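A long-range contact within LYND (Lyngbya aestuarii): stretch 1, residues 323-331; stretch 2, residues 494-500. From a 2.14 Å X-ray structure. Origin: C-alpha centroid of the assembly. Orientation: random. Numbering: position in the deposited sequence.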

# COMPACT_ATOMS: atom_id res chain seq x y z
N ARG B 323 -26.50 0.22 -25.28
CA ARG B 323 -26.93 0.23 -23.87
C ARG B 323 -27.74 1.48 -23.50
O ARG B 323 -28.62 1.42 -22.65
N GLY B 324 -27.44 2.60 -24.13
CA GLY B 324 -28.14 3.85 -23.85
C GLY B 324 -29.64 3.78 -24.13
O GLY B 324 -30.44 4.35 -23.39
N PHE B 325 -30.01 3.07 -25.19
CA PHE B 325 -31.41 2.96 -25.58
C PHE B 325 -32.10 1.75 -24.95
O PHE B 325 -33.26 1.48 -25.25
N GLU B 326 -31.38 1.04 -24.09
CA GLU B 326 -31.97 -0.06 -23.32
C GLU B 326 -32.50 0.50 -21.99
O GLU B 326 -31.95 1.46 -21.46
N PRO B 327 -33.58 -0.09 -21.46
CA PRO B 327 -34.09 0.42 -20.18
C PRO B 327 -33.15 0.16 -19.01
O PRO B 327 -32.19 -0.61 -19.16
N LEU B 328 -33.43 0.78 -17.86
CA LEU B 328 -32.54 0.69 -16.69
C LEU B 328 -32.95 -0.42 -15.72
O LEU B 328 -34.04 -0.40 -15.16
N LYS B 329 -32.04 -1.38 -15.52
CA LYS B 329 -32.26 -2.47 -14.57
C LYS B 329 -31.89 -2.05 -13.15
O LYS B 329 -30.72 -2.13 -12.76
N LEU B 330 -32.88 -1.60 -12.38
CA LEU B 330 -32.66 -1.28 -10.97
C LEU B 330 -33.19 -2.40 -10.08
O LEU B 330 -34.18 -3.05 -10.41
N GLU B 331 -32.52 -2.63 -8.97
CA GLU B 331 -32.82 -3.75 -8.10
C GLU B 331 -32.35 -3.48 -6.67
O GLU B 331 -31.59 -2.55 -6.44
N THR B 494 -29.08 12.67 -26.39
CA THR B 494 -28.70 11.44 -25.70
C THR B 494 -29.89 10.92 -24.90
O THR B 494 -30.49 11.68 -24.14
N PRO B 495 -30.24 9.63 -25.06
CA PRO B 495 -31.33 9.08 -24.26
C PRO B 495 -30.99 9.03 -22.79
O PRO B 495 -29.89 8.62 -22.42
N VAL B 496 -31.95 9.44 -21.96
CA VAL B 496 -31.80 9.40 -20.51
C VAL B 496 -33.02 8.69 -19.93
O VAL B 496 -34.14 8.82 -20.44
N TRP B 497 -32.80 7.94 -18.85
CA TRP B 497 -33.87 7.18 -18.24
C TRP B 497 -34.59 8.02 -17.20
O TRP B 497 -33.99 8.46 -16.22
N SER B 498 -35.89 8.23 -17.41
CA SER B 498 -36.74 8.89 -16.43
C SER B 498 -37.21 7.87 -15.42
O SER B 498 -37.90 6.93 -15.78
N LEU B 499 -36.82 8.06 -14.16
CA LEU B 499 -37.21 7.14 -13.10
C LEU B 499 -38.64 7.39 -12.64
O LEU B 499 -39.29 6.51 -12.06
N THR B 500 -39.15 8.59 -12.92
CA THR B 500 -40.50 8.95 -12.51
C THR B 500 -41.51 8.33 -13.45
O THR B 500 -42.50 7.77 -13.01

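The contact between these two stretches is small, burying 376 Å² when both sides are summed, and it joins residues at least 169 positions apart in the chain. No direct hydrogen bond crosses it. The evidence for packing therefore rests on carbon contacts, on the positions of atoms over ring faces, and on one bridging water. Three residues carry most of the area: Trp497 with 83 Å² covered, Pro495 with 75 Å², and Leu328 with 59 Å².

Within the strand, alternation is evident in which side chains face stretch 1. Pro495 and Trp497 direct their CA-to-CB bonds toward stretch 1, whereas Val496, between them, points away and has no area covered. The backbone register agrees: the CA atoms of Leu328 and Trp497 lie 6.8 Å apart, and those of Gly324 and Pro495 6.1 Å apart.

Trp497 is the larger anchor. With chi1 at -170° (t) and chi2 at -105°, its indole presents a face to the loop of stretch 1. The CA-to-CB bond of Leu328 points toward stretch 2, and Leu328 CB sits 3.7 Å from the centroid of the Trp497 five-membered ring, 15° off the normal, which is the geometry of a CH-pi contact. The closest atoms of this pair are Leu328 CB and Trp497 CD1, at 3.6 Å. Leu328 itself has an off-rotamer chi1 of -130°, with chi2 at 65° (p). Pro327 extends the cover across the same indole: its CA also lies over a face, and Pro327 CB approaches Trp497 CH2 to 3.5 Å, although its CA-to-CB bond runs sideways to stretch 2. Consecutive residues of the loop thus lie over one face of the indole, Leu328 CB above the five-membered ring, while Pro327 CB reaches the CH2 atom of the six-membered ring.

Pro495 forms the second centre. The Pro495 ring, puckered C-gamma endo, places Pro495 CG 3.6 Å from the centroid of the Phe325 ring and only 8° off the normal, so this CH-pi contact is nearly perpendicular to the face. The CA-to-CB bond of Phe325 points away, yet the m rotamer (chi1 -68°, chi2 85°) brings the end of the side chain back, with CZ 3.7 Å from Pro495 CG. Pro495 CG also lies 3.6 Å from Gly324 O. An ideal CB built on Gly324 would point toward stretch 2 and fall 3.6 Å from Pro495 CG.

The polar link is made through solvent. A single water donates to both carbonyls, 3.1 Å from its O to Gly324 O and 2.9 Å from its O to Pro495 O, joining backbone acceptors that could not hydrogen-bond to each other.

A smaller apolar contact adds to the packing beyond Trp497. Leu330 (m, t) points toward stretch 2, and its CD1 meets Leu499 CD2 at 3.7 Å; Leu499 (m, t) starts sideways but its end comes nearer. By contrast, Lys329 points away from stretch 2 and has no surface covered by it.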

# COMPACT_ATOMS: atom_id res chain seq x y z
CB ARG B 323 -25.71 0.15 -22.97
CG ARG B 323 -26.04 0.03 -21.49
CD ARG B 323 -24.78 0.11 -20.65
NE ARG B 323 -24.38 1.49 -20.41
CZ ARG B 323 -23.20 1.86 -19.93
NH1 ARG B 323 -22.28 0.95 -19.63
NH2 ARG B 323 -22.93 3.14 -19.75
CB PHE B 325 -31.53 2.92 -27.10
CG PHE B 325 -31.15 4.20 -27.77
CD1 PHE B 325 -29.83 4.47 -28.06
CD2 PHE B 325 -32.11 5.14 -28.09
CE1 PHE B 325 -29.47 5.66 -28.67
CE2 PHE B 325 -31.76 6.33 -28.70
CZ PHE B 325 -30.43 6.59 -28.99
CB GLU B 326 -30.93 -1.14 -23.07
CG GLU B 326 -30.49 -1.89 -24.32
CD GLU B 326 -29.38 -2.89 -24.05
OE1 GLU B 326 -28.74 -2.82 -22.96
OE2 GLU B 326 -29.15 -3.75 -24.92
CB PRO B 327 -35.41 -0.35 -20.01
CG PRO B 327 -35.25 -1.57 -20.84
CD PRO B 327 -34.41 -1.18 -22.00
CB LEU B 328 -32.53 2.02 -15.95
CG LEU B 328 -31.16 2.60 -15.63
CD1 LEU B 328 -30.41 2.96 -16.90
CD2 LEU B 328 -31.33 3.83 -14.75
CB LYS B 329 -31.43 -3.69 -14.95
CG LYS B 329 -31.78 -4.33 -16.29
CD LYS B 329 -30.88 -5.53 -16.54
CE LYS B 329 -31.19 -6.20 -17.87
NZ LYS B 329 -30.27 -7.36 -18.11
CB LEU B 330 -33.32 0.05 -10.60
CG LEU B 330 -32.76 1.33 -11.23
CD1 LEU B 330 -33.00 2.52 -10.30
CD2 LEU B 330 -31.27 1.23 -11.56
CB GLU B 331 -32.16 -5.03 -8.63
CG GLU B 331 -30.67 -4.88 -8.88
CD GLU B 331 -30.06 -6.11 -9.52
OE1 GLU B 331 -30.14 -6.24 -10.76
OE2 GLU B 331 -29.51 -6.96 -8.79
CB THR B 494 -27.49 11.66 -24.78
OG1 THR B 494 -26.30 11.70 -25.57
CG2 THR B 494 -27.36 10.54 -23.75
CB PRO B 495 -31.51 7.67 -24.83
CG PRO B 495 -30.18 7.32 -25.39
CD PRO B 495 -29.64 8.61 -25.94
CB VAL B 496 -31.67 10.81 -19.91
CG1 VAL B 496 -30.44 11.52 -20.45
CG2 VAL B 496 -32.92 11.64 -20.19
CB TRP B 497 -33.34 5.89 -17.61
CG TRP B 497 -34.45 4.96 -17.17
CD1 TRP B 497 -34.86 4.72 -15.90
CD2 TRP B 497 -35.29 4.17 -18.02
NE1 TRP B 497 -35.91 3.83 -15.90
CE2 TRP B 497 -36.19 3.48 -17.19
CE3 TRP B 497 -35.37 3.99 -19.40
CZ2 TRP B 497 -37.16 2.62 -17.70
CZ3 TRP B 497 -36.34 3.13 -19.91
CH2 TRP B 497 -37.22 2.46 -19.06
CB SER B 498 -37.94 9.56 -17.09
OG SER B 498 -38.76 10.19 -16.12
CB LEU B 499 -36.24 7.25 -11.91
CG LEU B 499 -34.87 6.59 -12.13
CD1 LEU B 499 -33.85 7.09 -11.14
CD2 LEU B 499 -34.99 5.08 -12.04
CB THR B 500 -40.70 10.47 -12.49
OG1 THR B 500 -40.77 10.96 -13.83
CG2 THR B 500 -39.56 11.16 -11.75
O HOH W 1 -29.05 6.11 -21.26